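Local coordinates for protein YCGM (Escherichia coli, PDB 1NR9) that is of unknown function but belongs to the fumarylacetoacetate hydrolase (FAH) family and holds a magnesium ion between carboxylate side chains, at residues A[54-59]-A[98-103]; A[130-135]-A[187-192]; A[111-116]-A[120-125]; A[43-48]-A[179-184]; A[60-65]-A[201-206]. One frame throughout, in Å; residues are numbered along the deposited sequence.

Contact 1 of 5, residues A[54-59]-A[98-103]; sequences CDLRQP and YGVALD. With MG (magnesium ion), chain E.
L56 is the residue of 54-59 that touches V100 and L102, and the residues on both sides of it illustrate how a strand end can present one leucine to a neighbouring strand. C54 is still in strand 53-55, tied by backbone bonds to L132, while its own side chain packs on P131. D55 then starts a type I beta turn that runs to Q58. D55 OD1 accepts a hydrogen bond from R57 N at 3.0 Å, approached from above the carboxylate plane, which makes an Asx turn. L56 follows, with CG anti to the backbone N (chi1 -178°), a setting that directs its two methyls at strand 95-102. L56 CD2 lies 3.9 Å from V100 O and 4.3 Å from V100 CG2. The other branch meets a different neighbour, L56 CD1 standing 4.4 Å from L102 CD1. V209 of strand 206-211 packs on L56 and V100 alike, so the leucine fills a layer between the mixed sheet and the antiparallel sheet of this FAH-family fold. Just past the end of strand 95-102, D103 OD2 binds the magnesium ion at 2.5 Å, with E72 and a water completing the ligands seen, and K48 NZ forms a salt bridge with D103 OD1. Next in the turn, R57 NH1 is 2.9 Å from D55 OD2, but the oxygen sits well off the guanidinium plane, leaving attraction between charges without a directed N-H. Q58 closes the turn through a weak bond from its N to D55 O, 3.4 Å long.

Contact 2 of 5, residues A[130-135]-A[187-192]; sequences CPLSGF and GDVVLT
C130, L132 and F135 meet V189 and L191 in a buried, wholly apolar contact between two strands of the mixed sheet, 130-137 and 189-191, that are not paired with each other. Their nearest CA atoms, those of C130 and L191, are 9.5 Å apart, too far for backbone pairing, so side chains bridge the gap. V189 is the hub. V189 CG2 receives L132 CD2 at 4.0 Å, the two side chains reaching toward each other tip to tip, and F135 CZ at 3.8 Å, the ring crossing the valine obliquely. L132 reaches this point because its CG is anti to the backbone N (chi1 -168°). Farther along, C130 SG touches L191 CD1 at 4.1 Å; that leucine rests also on V21 and C23 of strand 21-24. Polar groups of the segments are satisfied away from the interface: S133 OG bonds to V100 N, T192 OG1 to L75 O, and D188 forms a salt bridge with K20. Across the contact, then, only dispersion and the exclusion of water are at work, and fit of shape probably decides how the side chains settle, with one valine methyl shared by a leucine and an aromatic ring.

Contact 3 of 5, residues A[111-116]-A[120-125]; sequences GKMKKA and WEKAKA
W120 and K122 face M113 and K114 across two consecutive helices joined by a short loop, helix 107-116 running into the short helix 121-124. Apolar contacts come first. The indole of W120 is met by two neighbours from the first helix: M113 CB lies 4.3 Å from W120 CD1, beside the five-membered ring, while K114 CE lies 3.9 Å from CZ2 of the same tryptophan, beside the six-membered ring. Both approach the ring obliquely. K114 CG is set by chi1 (-76°), anti to the carbonyl carbon, and the extended chain beyond it carries CE along to CZ2; the lysine thus contributes its methylenes here. M113, a selenomethionine in this model, has its SE 4.3 Å from K122 CD, again a contact with the aliphatic length of a lysine.

Backbone bonds form the second kind. K124 N donates to W120 O at 2.9 Å and A125 N to E121 O at 2.7 Å, giving the short helix its turn.

Polar ends of the second segment are used elsewhere. K122 NZ binds Y177 OH and P43 O of the second subunit, E121 OE2 accepts from I47 N of that subunit, and K124 NZ, turned to the magnesium site, reaches E72 and D103. The chemistry implies a division of labour along K122: its carbon atoms fill space between the helices while its ammonium group serves the dimer interface.

Contact 4 of 5, residues A[43-48]-A[179-184]; sequences PVLFIK and SKFFTL
I47 and F182 meet face-on, and the rest of the contact is arranged about that pair. I47 CD1 stands 3.9 Å from the centroid of the F182 ring and only 4° off its normal, a CH-pi contact of nearly perfect centring, with CG, CD1 and CD2 of the ring almost equally far from the methyl. The isoleucine gets there by an extended branch: CG1 is anti to the carbonyl carbon and CD1 continues straight out (chi2 173°). Over the opposite face of the same ring lies F181 CB, 3.5 Å above the plane, so the ring is held between its own chain neighbour and the strand. L45 uses a different geometry. It and F182 slide past each other in opposite directions, L45 CD2 coming within 3.9 Å of F182 CE1, obliquely to the ring. L45 CD2 also lies 4.1 Å from F181 CD1, the two side chains crossing at about a right angle. One leucine branch is thereby wedged against both phenylalanines.

F46, between L45 and I47 in the strand, points its CB away and serves the other side of the strand, where it packs on C23 and on E121 of the second subunit. F181 is also shared: its ring meets Y177 edge-to-face and F66 of the second subunit with planes nearly parallel.

The arrangement is that of a strand with one apolar face, here 45-48 paired antiparallel with 21-24 in the mixed sheet, covered by the loop that leaves helix 171-178, at the dimer interface.

Contact 5 of 5, residues A[60-65]-A[201-206]; sequences LAIPSD and LQSGDE
I62 rests against the type II beta turn from Q202 to D205, which leads from strand 199-201 into strand 206-211. The touching is done by a single methyl. I62 CD1 lies 4.0 Å from S203 N, 4.1 Å from L201 O and 4.2 Å from Q202 C, meeting the backbone at the entrance to the turn, with S203 OG a little farther off at 4.4 Å. Its CG1 stands between the backbone N and the carbonyl carbon (chi1 60°), and the extended branch beyond it carries CD1 to the turn. The turn is braced by its own bonds: D205 N donates to Q202 O at 2.9 Å, G204 takes the positive phi (97°) expected at the third position of a type II turn, and D205 OD2 accepts from Q202 N, met nearly in line with its C-O bond. The other carboxylate oxygen, D205 OD1, bonds to N155, joining the turn to the loop between strands 149-154 and 157-163 of the antiparallel sheet. V69 of strand 69-79 and V220 also pack on I62, and V220 touches L201 too, at a partly buried margin where S203 and Q202 lie on the exposed side.

None of the five contacts has a hydrogen bond between its segments; they differ in what does the touching. Contacts 1 and 2 form the interior, joining aliphatic and aromatic side chains, and they touch each other: strand 130-137, which belongs to contact 2, lies between the two strands of contact 1, 53-55 and 95-102, in the mixed sheet. Contact 4 is equally buried but leans on the dimer interface, and it alone has a ring face as its centre. Contact 3, partly buried and also reaching the second subunit, relies on lysine methylenes. Contact 5 lies near the surface, where one methyl meets a turn's backbone. Contacts 1, 3 and 4 each supply a residue to the surroundings of the magnesium ion.

Contact 1 of 5, residues A[54-59]-A[98-103]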
# COMPACT_ATOMS: atom_id res chain seq x y z
N CYS A 54 8.29 11.01 -2.97
CA CYS A 54 9.56 11.66 -3.29
C CYS A 54 9.42 13.15 -3.55
O CYS A 54 8.35 13.63 -3.90
CB CYS A 54 10.24 10.99 -4.48
SG CYS A 54 9.37 11.16 -6.01
N ASP A 55 10.51 13.87 -3.35
CA ASP A 55 10.54 15.31 -3.55
C ASP A 55 10.26 15.71 -5.01
O ASP A 55 11.00 15.34 -5.92
CB ASP A 55 11.91 15.84 -3.14
CG ASP A 55 11.87 17.30 -2.78
OD1 ASP A 55 11.04 18.03 -3.37
OD2 ASP A 55 12.66 17.72 -1.90
N LEU A 56 9.18 16.48 -5.23
CA LEU A 56 8.81 16.92 -6.57
C LEU A 56 9.76 17.97 -7.13
O LEU A 56 9.76 18.24 -8.33
CB LEU A 56 7.38 17.48 -6.57
CG LEU A 56 6.80 17.95 -7.91
CD1 LEU A 56 6.90 16.85 -8.96
CD2 LEU A 56 5.34 18.36 -7.72
N ARG A 57 10.56 18.56 -6.25
CA ARG A 57 11.49 19.61 -6.65
C ARG A 57 12.77 19.09 -7.25
O ARG A 57 13.48 19.82 -7.94
CB ARG A 57 11.81 20.51 -5.45
CG ARG A 57 10.64 21.35 -4.95
CD ARG A 57 10.54 21.25 -3.45
NE ARG A 57 11.78 21.68 -2.81
CZ ARG A 57 12.25 21.21 -1.66
NH1 ARG A 57 11.59 20.27 -0.98
NH2 ARG A 57 13.39 21.67 -1.18
N GLN A 58 13.09 17.83 -7.00
CA GLN A 58 14.31 17.24 -7.53
C GLN A 58 14.01 16.44 -8.80
O GLN A 58 12.85 16.10 -9.08
CB GLN A 58 14.96 16.33 -6.48
CG GLN A 58 15.29 17.04 -5.18
CD GLN A 58 16.00 18.38 -5.39
OE1 GLN A 58 17.05 18.44 -6.05
NE2 GLN A 58 15.44 19.44 -4.83
N PRO A 59 15.05 16.15 -9.60
CA PRO A 59 14.82 15.39 -10.83
C PRO A 59 13.92 14.20 -10.53
O PRO A 59 13.96 13.66 -9.43
CB PRO A 59 16.22 14.97 -11.25
CG PRO A 59 17.03 16.19 -10.86
CD PRO A 59 16.46 16.57 -9.50
N TYR A 98 -2.30 21.53 2.17
CA TYR A 98 -2.52 21.18 0.78
C TYR A 98 -1.25 21.44 -0.04
O TYR A 98 -0.51 22.39 0.26
CB TYR A 98 -3.67 22.00 0.20
CG TYR A 98 -4.92 21.99 1.04
CD1 TYR A 98 -5.97 21.12 0.77
CD2 TYR A 98 -5.06 22.88 2.12
CE1 TYR A 98 -7.13 21.13 1.54
CE2 TYR A 98 -6.22 22.90 2.89
CZ TYR A 98 -7.24 22.02 2.59
OH TYR A 98 -8.38 22.06 3.35
N GLY A 99 -1.04 20.60 -1.05
CA GLY A 99 0.10 20.68 -1.95
C GLY A 99 -0.25 19.94 -3.24
O GLY A 99 -1.41 19.53 -3.42
N VAL A 100 0.71 19.77 -4.15
CA VAL A 100 0.45 19.07 -5.40
C VAL A 100 1.29 17.82 -5.61
O VAL A 100 2.44 17.74 -5.17
CB VAL A 100 0.71 19.93 -6.64
CG1 VAL A 100 -0.48 20.79 -6.91
CG2 VAL A 100 1.96 20.76 -6.45
N ALA A 101 0.71 16.86 -6.31
CA ALA A 101 1.40 15.62 -6.57
C ALA A 101 1.17 15.12 -7.98
O ALA A 101 0.32 15.63 -8.73
CB ALA A 101 0.95 14.56 -5.59
N LEU A 102 1.95 14.12 -8.35
CA LEU A 102 1.83 13.48 -9.63
C LEU A 102 1.54 12.05 -9.27
O LEU A 102 2.33 11.39 -8.59
CB LEU A 102 3.13 13.56 -10.43
CG LEU A 102 3.53 14.90 -11.02
CD1 LEU A 102 4.67 14.68 -12.02
CD2 LEU A 102 2.34 15.53 -11.73
N ASP A 103 0.37 11.57 -9.68
CA ASP A 103 -0.01 10.20 -9.44
C ASP A 103 0.60 9.48 -10.63
O ASP A 103 -0.08 9.13 -11.59
CB ASP A 103 -1.54 10.09 -9.40
CG ASP A 103 -2.04 8.66 -9.34
OD1 ASP A 103 -1.28 7.76 -8.92
OD2 ASP A 103 -3.22 8.45 -9.70
MG MG E . -5.59 8.50 -10.39
O HOH W 1 -5.10 9.55 -8.14

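Contact 2 of 5, residues A[130-135]-A[187-192]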
# COMPACT_ATOMS: atom_id res chain seq x y z
N CYS A 130 5.09 8.82 -6.78
CA CYS A 130 4.34 9.90 -6.17
C CYS A 130 5.20 11.11 -5.80
O CYS A 130 5.45 11.38 -4.62
CB CYS A 130 3.61 9.40 -4.93
SG CYS A 130 2.35 10.52 -4.31
N PRO A 131 5.71 11.85 -6.81
CA PRO A 131 6.53 13.02 -6.49
C PRO A 131 5.54 13.92 -5.78
O PRO A 131 4.36 13.91 -6.10
CB PRO A 131 6.90 13.57 -7.87
CG PRO A 131 6.81 12.36 -8.76
CD PRO A 131 5.59 11.66 -8.26
N LEU A 132 6.00 14.71 -4.83
CA LEU A 132 5.05 15.53 -4.10
C LEU A 132 5.69 16.86 -3.74
O LEU A 132 6.88 16.92 -3.43
CB LEU A 132 4.66 14.76 -2.84
CG LEU A 132 3.50 15.14 -1.93
CD1 LEU A 132 2.18 15.11 -2.73
CD2 LEU A 132 3.45 14.14 -0.77
N SER A 133 4.90 17.93 -3.80
CA SER A 133 5.40 19.26 -3.47
C SER A 133 5.34 19.45 -1.97
O SER A 133 4.97 18.53 -1.23
CB SER A 133 4.54 20.33 -4.15
OG SER A 133 3.24 20.41 -3.58
N GLY A 134 5.74 20.64 -1.51
CA GLY A 134 5.69 20.94 -0.10
C GLY A 134 4.22 21.21 0.20
O GLY A 134 3.42 21.28 -0.73
N PHE A 135 3.87 21.39 1.47
CA PHE A 135 2.48 21.64 1.83
C PHE A 135 2.23 23.03 2.37
O PHE A 135 3.09 23.64 3.00
CB PHE A 135 2.00 20.64 2.88
CG PHE A 135 1.76 19.27 2.34
CD1 PHE A 135 2.70 18.26 2.54
CD2 PHE A 135 0.59 18.99 1.64
CE1 PHE A 135 2.48 16.98 2.04
CE2 PHE A 135 0.36 17.71 1.14
CZ PHE A 135 1.30 16.70 1.34
N GLY A 187 0.13 12.40 9.12
CA GLY A 187 1.35 12.19 8.36
C GLY A 187 1.01 11.57 7.01
O GLY A 187 1.81 11.66 6.08
N ASP A 188 -0.15 10.93 6.91
CA ASP A 188 -0.58 10.31 5.65
C ASP A 188 -1.00 11.39 4.67
O ASP A 188 -1.39 12.48 5.06
CB ASP A 188 -1.77 9.37 5.85
CG ASP A 188 -1.37 8.02 6.41
OD1 ASP A 188 -0.21 7.58 6.18
OD2 ASP A 188 -2.22 7.37 7.05
N VAL A 189 -0.95 11.06 3.39
CA VAL A 189 -1.33 11.99 2.35
C VAL A 189 -2.49 11.39 1.56
O VAL A 189 -2.61 10.18 1.46
CB VAL A 189 -0.14 12.26 1.41
CG1 VAL A 189 -0.58 13.09 0.21
CG2 VAL A 189 0.96 12.99 2.19
N VAL A 190 -3.32 12.26 1.00
CA VAL A 190 -4.47 11.85 0.20
C VAL A 190 -4.49 12.52 -1.18
O VAL A 190 -4.53 13.75 -1.28
CB VAL A 190 -5.79 12.21 0.92
CG1 VAL A 190 -6.98 11.86 0.04
CG2 VAL A 190 -5.86 11.49 2.25
N LEU A 191 -4.46 11.72 -2.25
CA LEU A 191 -4.50 12.27 -3.61
C LEU A 191 -5.97 12.32 -4.02
O LEU A 191 -6.66 11.31 -3.94
CB LEU A 191 -3.72 11.41 -4.60
CG LEU A 191 -2.21 11.31 -4.39
CD1 LEU A 191 -1.55 10.82 -5.69
CD2 LEU A 191 -1.65 12.67 -3.97
N THR A 192 -6.43 13.47 -4.48
CA THR A 192 -7.83 13.60 -4.83
C THR A 192 -8.26 13.46 -6.29
O THR A 192 -9.31 13.97 -6.66
CB THR A 192 -8.37 14.94 -4.31
OG1 THR A 192 -7.67 16.01 -4.96
CG2 THR A 192 -8.14 15.04 -2.82

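Contact 3 of 5, residues A[111-116]-A[120-125]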
# COMPACT_ATOMS: atom_id res chain seq x y z
N GLY A 111 -3.23 -1.57 -17.70
CA GLY A 111 -4.16 -2.16 -18.65
C GLY A 111 -4.14 -3.67 -18.49
O GLY A 111 -5.19 -4.32 -18.42
N LYS A 112 -2.95 -4.25 -18.42
CA LYS A 112 -2.85 -5.69 -18.25
C LYS A 112 -3.55 -6.08 -16.95
O LYS A 112 -4.29 -7.06 -16.90
CB LYS A 112 -1.39 -6.12 -18.25
CG LYS A 112 -0.66 -5.74 -19.53
CD LYS A 112 0.78 -6.25 -19.52
CE LYS A 112 1.53 -5.86 -20.78
NZ LYS A 112 2.95 -6.31 -20.73
N MSE A 113 -3.33 -5.28 -15.89
CA MSE A 113 -3.94 -5.54 -14.59
C MSE A 113 -5.47 -5.49 -14.65
O MSE A 113 -6.14 -6.43 -14.24
CB MSE A 113 -3.42 -4.54 -13.55
CG MSE A 113 -1.90 -4.53 -13.34
SE MSE A 113 -1.05 -6.16 -12.62
CE MSE A 113 -0.52 -7.01 -14.29
N LYS A 114 -6.03 -4.40 -15.17
CA LYS A 114 -7.49 -4.29 -15.28
C LYS A 114 -8.09 -5.48 -16.04
O LYS A 114 -8.98 -6.17 -15.53
CB LYS A 114 -7.90 -3.00 -15.99
CG LYS A 114 -7.79 -1.73 -15.17
CD LYS A 114 -8.21 -0.54 -16.02
CE LYS A 114 -7.91 0.78 -15.34
NZ LYS A 114 -8.07 1.96 -16.25
N LYS A 115 -7.62 -5.71 -17.26
CA LYS A 115 -8.13 -6.82 -18.06
C LYS A 115 -8.05 -8.12 -17.27
O LYS A 115 -8.85 -9.04 -17.48
CB LYS A 115 -7.34 -6.95 -19.36
CG LYS A 115 -7.74 -5.97 -20.46
CD LYS A 115 -7.55 -4.52 -20.03
CE LYS A 115 -7.75 -3.56 -21.19
NZ LYS A 115 -7.35 -2.17 -20.84
N ALA A 116 -7.09 -8.20 -16.35
CA ALA A 116 -6.90 -9.40 -15.54
C ALA A 116 -7.55 -9.34 -14.16
O ALA A 116 -7.58 -10.35 -13.45
CB ALA A 116 -5.41 -9.68 -15.39
N TRP A 120 -3.23 -3.44 -8.40
CA TRP A 120 -2.72 -2.33 -9.17
C TRP A 120 -1.33 -1.88 -8.74
O TRP A 120 -0.68 -1.10 -9.44
CB TRP A 120 -3.67 -1.16 -9.01
CG TRP A 120 -4.87 -1.24 -9.86
CD1 TRP A 120 -5.42 -2.36 -10.44
CD2 TRP A 120 -5.72 -0.15 -10.22
NE1 TRP A 120 -6.56 -2.02 -11.13
CE2 TRP A 120 -6.76 -0.67 -11.00
CE3 TRP A 120 -5.69 1.22 -9.94
CZ2 TRP A 120 -7.77 0.13 -11.52
CZ3 TRP A 120 -6.69 2.02 -10.45
CH2 TRP A 120 -7.73 1.47 -11.24
N GLU A 121 -0.88 -2.38 -7.59
CA GLU A 121 0.42 -1.97 -7.06
C GLU A 121 1.56 -1.87 -8.08
O GLU A 121 2.38 -0.95 -8.00
CB GLU A 121 0.81 -2.88 -5.88
CG GLU A 121 0.06 -2.57 -4.57
CD GLU A 121 -1.39 -3.08 -4.56
OE1 GLU A 121 -2.04 -3.08 -5.63
OE2 GLU A 121 -1.89 -3.46 -3.47
N LYS A 122 1.60 -2.77 -9.05
CA LYS A 122 2.67 -2.72 -10.04
C LYS A 122 2.60 -1.46 -10.88
O LYS A 122 3.62 -0.86 -11.19
CB LYS A 122 2.63 -3.94 -10.96
CG LYS A 122 3.10 -5.22 -10.31
CD LYS A 122 3.01 -6.36 -11.30
CE LYS A 122 3.40 -7.69 -10.67
NZ LYS A 122 3.27 -8.80 -11.66
N ALA A 123 1.39 -1.05 -11.23
CA ALA A 123 1.20 0.12 -12.07
C ALA A 123 1.10 1.43 -11.31
O ALA A 123 1.45 2.48 -11.84
CB ALA A 123 -0.06 -0.07 -12.92
N LYS A 124 0.61 1.37 -10.07
CA LYS A 124 0.41 2.58 -9.28
C LYS A 124 1.28 2.74 -8.03
O LYS A 124 1.27 3.80 -7.40
CB LYS A 124 -1.06 2.68 -8.84
CG LYS A 124 -2.04 3.07 -9.93
CD LYS A 124 -2.02 4.56 -10.20
CE LYS A 124 -3.13 4.95 -11.15
NZ LYS A 124 -3.22 6.43 -11.35
N ALA A 125 2.03 1.71 -7.66
CA ALA A 125 2.81 1.84 -6.44
C ALA A 125 4.32 1.68 -6.54
O ALA A 125 4.99 1.63 -5.51
CB ALA A 125 2.27 0.88 -5.38

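Contact 4 of 5, residues A[43-48]-A[179-184]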
# COMPACT_ATOMS: atom_id res chain seq x y z
N PRO A 43 -16.34 5.77 -4.78
CA PRO A 43 -14.96 6.09 -5.17
C PRO A 43 -14.07 4.85 -5.28
O PRO A 43 -14.10 3.97 -4.41
CB PRO A 43 -14.49 7.01 -4.04
CG PRO A 43 -15.74 7.74 -3.67
CD PRO A 43 -16.77 6.62 -3.66
N VAL A 44 -13.29 4.78 -6.36
CA VAL A 44 -12.33 3.69 -6.56
C VAL A 44 -11.13 4.09 -5.68
O VAL A 44 -10.71 5.25 -5.69
CB VAL A 44 -11.89 3.60 -8.04
CG1 VAL A 44 -10.80 2.55 -8.19
CG2 VAL A 44 -13.08 3.25 -8.91
N LEU A 45 -10.60 3.13 -4.93
CA LEU A 45 -9.49 3.38 -4.00
C LEU A 45 -8.29 2.46 -4.13
O LEU A 45 -8.44 1.24 -4.22
CB LEU A 45 -10.01 3.27 -2.56
CG LEU A 45 -10.47 4.52 -1.81
CD1 LEU A 45 -11.12 5.52 -2.77
CD2 LEU A 45 -11.42 4.10 -0.71
N PHE A 46 -7.10 3.05 -4.11
CA PHE A 46 -5.84 2.30 -4.17
C PHE A 46 -4.82 3.06 -3.32
O PHE A 46 -5.01 4.25 -3.03
CB PHE A 46 -5.36 2.12 -5.62
CG PHE A 46 -4.93 3.39 -6.28
CD1 PHE A 46 -3.62 3.83 -6.18
CD2 PHE A 46 -5.84 4.14 -7.03
CE1 PHE A 46 -3.22 5.01 -6.81
CE2 PHE A 46 -5.44 5.31 -7.66
CZ PHE A 46 -4.13 5.74 -7.56
N ILE A 47 -3.74 2.38 -2.91
CA ILE A 47 -2.74 3.04 -2.06
C ILE A 47 -1.27 2.98 -2.49
O ILE A 47 -0.76 1.92 -2.85
CB ILE A 47 -2.80 2.47 -0.63
CG1 ILE A 47 -4.25 2.42 -0.14
CG2 ILE A 47 -1.95 3.33 0.29
CD1 ILE A 47 -4.42 1.72 1.21
N LYS A 48 -0.60 4.12 -2.42
CA LYS A 48 0.82 4.18 -2.75
C LYS A 48 1.59 4.06 -1.42
O LYS A 48 1.27 4.72 -0.43
CB LYS A 48 1.15 5.50 -3.45
CG LYS A 48 0.63 5.62 -4.86
CD LYS A 48 1.02 6.96 -5.44
CE LYS A 48 0.46 7.15 -6.85
NZ LYS A 48 1.17 6.35 -7.90
N SER A 179 -11.68 6.76 5.00
CA SER A 179 -11.51 6.27 6.36
C SER A 179 -12.33 5.04 6.67
O SER A 179 -12.06 4.34 7.65
CB SER A 179 -11.82 7.38 7.37
OG SER A 179 -13.15 7.83 7.26
N LYS A 180 -13.34 4.77 5.85
CA LYS A 180 -14.19 3.60 6.08
C LYS A 180 -13.43 2.28 5.91
O LYS A 180 -13.71 1.31 6.62
CB LYS A 180 -15.38 3.61 5.14
CG LYS A 180 -16.61 4.32 5.69
CD LYS A 180 -17.77 4.20 4.71
CE LYS A 180 -18.09 2.73 4.40
NZ LYS A 180 -18.99 2.55 3.21
N PHE A 181 -12.48 2.24 4.99
CA PHE A 181 -11.71 1.03 4.75
C PHE A 181 -10.32 1.07 5.38
O PHE A 181 -9.83 0.05 5.88
CB PHE A 181 -11.59 0.78 3.25
CG PHE A 181 -12.89 0.91 2.52
CD1 PHE A 181 -13.44 2.17 2.28
CD2 PHE A 181 -13.59 -0.22 2.11
CE1 PHE A 181 -14.67 2.30 1.65
CE2 PHE A 181 -14.82 -0.11 1.48
CZ PHE A 181 -15.36 1.15 1.25
N PHE A 182 -9.70 2.24 5.38
CA PHE A 182 -8.38 2.36 5.96
C PHE A 182 -8.32 3.55 6.90
O PHE A 182 -8.74 4.65 6.54
CB PHE A 182 -7.32 2.55 4.87
CG PHE A 182 -7.75 2.07 3.51
CD1 PHE A 182 -8.07 2.98 2.51
CD2 PHE A 182 -7.86 0.70 3.24
CE1 PHE A 182 -8.49 2.53 1.28
CE2 PHE A 182 -8.28 0.25 2.01
CZ PHE A 182 -8.59 1.16 1.03
N THR A 183 -7.79 3.33 8.09
CA THR A 183 -7.68 4.41 9.05
C THR A 183 -6.53 5.31 8.60
O THR A 183 -5.43 4.82 8.37
CB THR A 183 -7.39 3.89 10.45
OG1 THR A 183 -6.92 4.96 11.26
CG2 THR A 183 -6.32 2.83 10.39
N LEU A 184 -6.78 6.61 8.46
CA LEU A 184 -5.73 7.54 8.04
C LEU A 184 -5.07 8.13 9.28
O LEU A 184 -5.72 8.81 10.08
CB LEU A 184 -6.33 8.69 7.22
CG LEU A 184 -7.40 8.34 6.19
CD1 LEU A 184 -7.89 9.63 5.55
CD2 LEU A 184 -6.85 7.39 5.13

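Contact 5 of 5, residues A[60-65]-A[201-206]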
# COMPACT_ATOMS: atom_id res chain seq x y z
N LEU A 60 13.11 13.80 -11.51
CA LEU A 60 12.20 12.67 -11.35
C LEU A 60 12.75 11.38 -11.95
O LEU A 60 13.23 11.36 -13.08
CB LEU A 60 10.84 13.00 -11.98
CG LEU A 60 10.17 14.28 -11.51
CD1 LEU A 60 8.67 14.20 -11.77
CD2 LEU A 60 10.43 14.47 -10.02
N ALA A 61 12.65 10.30 -11.18
CA ALA A 61 13.14 9.01 -11.63
C ALA A 61 12.00 8.12 -12.11
O ALA A 61 11.13 7.74 -11.32
CB ALA A 61 13.87 8.33 -10.49
N ILE A 62 12.01 7.78 -13.40
CA ILE A 62 10.97 6.92 -13.94
C ILE A 62 11.51 5.62 -14.51
O ILE A 62 12.57 5.59 -15.13
CB ILE A 62 10.15 7.63 -15.06
CG1 ILE A 62 11.07 8.03 -16.22
CG2 ILE A 62 9.40 8.84 -14.49
CD1 ILE A 62 10.36 8.74 -17.36
N PRO A 63 10.78 4.51 -14.31
CA PRO A 63 11.17 3.19 -14.81
C PRO A 63 11.33 3.31 -16.32
O PRO A 63 10.71 4.17 -16.95
CB PRO A 63 9.97 2.31 -14.47
CG PRO A 63 9.41 2.97 -13.24
CD PRO A 63 9.51 4.44 -13.57
N SER A 64 12.15 2.45 -16.91
CA SER A 64 12.36 2.52 -18.35
C SER A 64 12.06 1.20 -19.06
O SER A 64 11.99 1.16 -20.29
CB SER A 64 13.79 2.95 -18.64
OG SER A 64 14.73 2.13 -17.96
N ASP A 65 11.87 0.13 -18.29
CA ASP A 65 11.61 -1.18 -18.87
C ASP A 65 10.23 -1.76 -18.55
O ASP A 65 10.04 -2.98 -18.55
CB ASP A 65 12.69 -2.16 -18.39
CG ASP A 65 14.04 -1.49 -18.16
OD1 ASP A 65 14.59 -0.90 -19.11
OD2 ASP A 65 14.55 -1.56 -17.02
N LEU A 201 5.12 10.51 -19.91
CA LEU A 201 6.34 11.23 -19.54
C LEU A 201 7.54 10.51 -20.16
O LEU A 201 7.53 9.28 -20.31
CB LEU A 201 6.53 11.23 -18.03
CG LEU A 201 5.95 12.38 -17.21
CD1 LEU A 201 6.46 12.24 -15.78
CD2 LEU A 201 6.37 13.71 -17.79
N GLN A 202 8.57 11.28 -20.53
CA GLN A 202 9.76 10.69 -21.13
C GLN A 202 11.02 11.35 -20.59
O GLN A 202 11.02 12.54 -20.26
CB GLN A 202 9.71 10.82 -22.65
CG GLN A 202 8.45 10.23 -23.24
CD GLN A 202 8.59 9.97 -24.71
OE1 GLN A 202 9.04 10.83 -25.47
NE2 GLN A 202 8.21 8.77 -25.13
N SER A 203 12.09 10.56 -20.51
CA SER A 203 13.37 11.05 -20.01
C SER A 203 13.72 12.34 -20.73
O SER A 203 13.59 12.44 -21.95
CB SER A 203 14.46 10.01 -20.23
OG SER A 203 14.08 8.76 -19.68
N GLY A 204 14.15 13.34 -19.97
CA GLY A 204 14.52 14.60 -20.57
C GLY A 204 13.42 15.65 -20.55
O GLY A 204 13.71 16.83 -20.66
N ASP A 205 12.17 15.23 -20.40
CA ASP A 205 11.09 16.21 -20.36
C ASP A 205 11.22 17.12 -19.14
O ASP A 205 11.70 16.69 -18.09
CB ASP A 205 9.70 15.54 -20.29
CG ASP A 205 9.33 14.80 -21.57
OD1 ASP A 205 9.58 15.32 -22.68
OD2 ASP A 205 8.76 13.70 -21.45
N GLU A 206 10.81 18.37 -19.30
CA GLU A 206 10.81 19.31 -18.20
C GLU A 206 9.33 19.54 -18.00
O GLU A 206 8.59 19.66 -18.98
CB GLU A 206 11.50 20.62 -18.57
CG GLU A 206 11.50 21.64 -17.44
CD GLU A 206 12.56 22.73 -17.59
OE1 GLU A 206 12.58 23.41 -18.64
OE2 GLU A 206 13.38 22.92 -16.66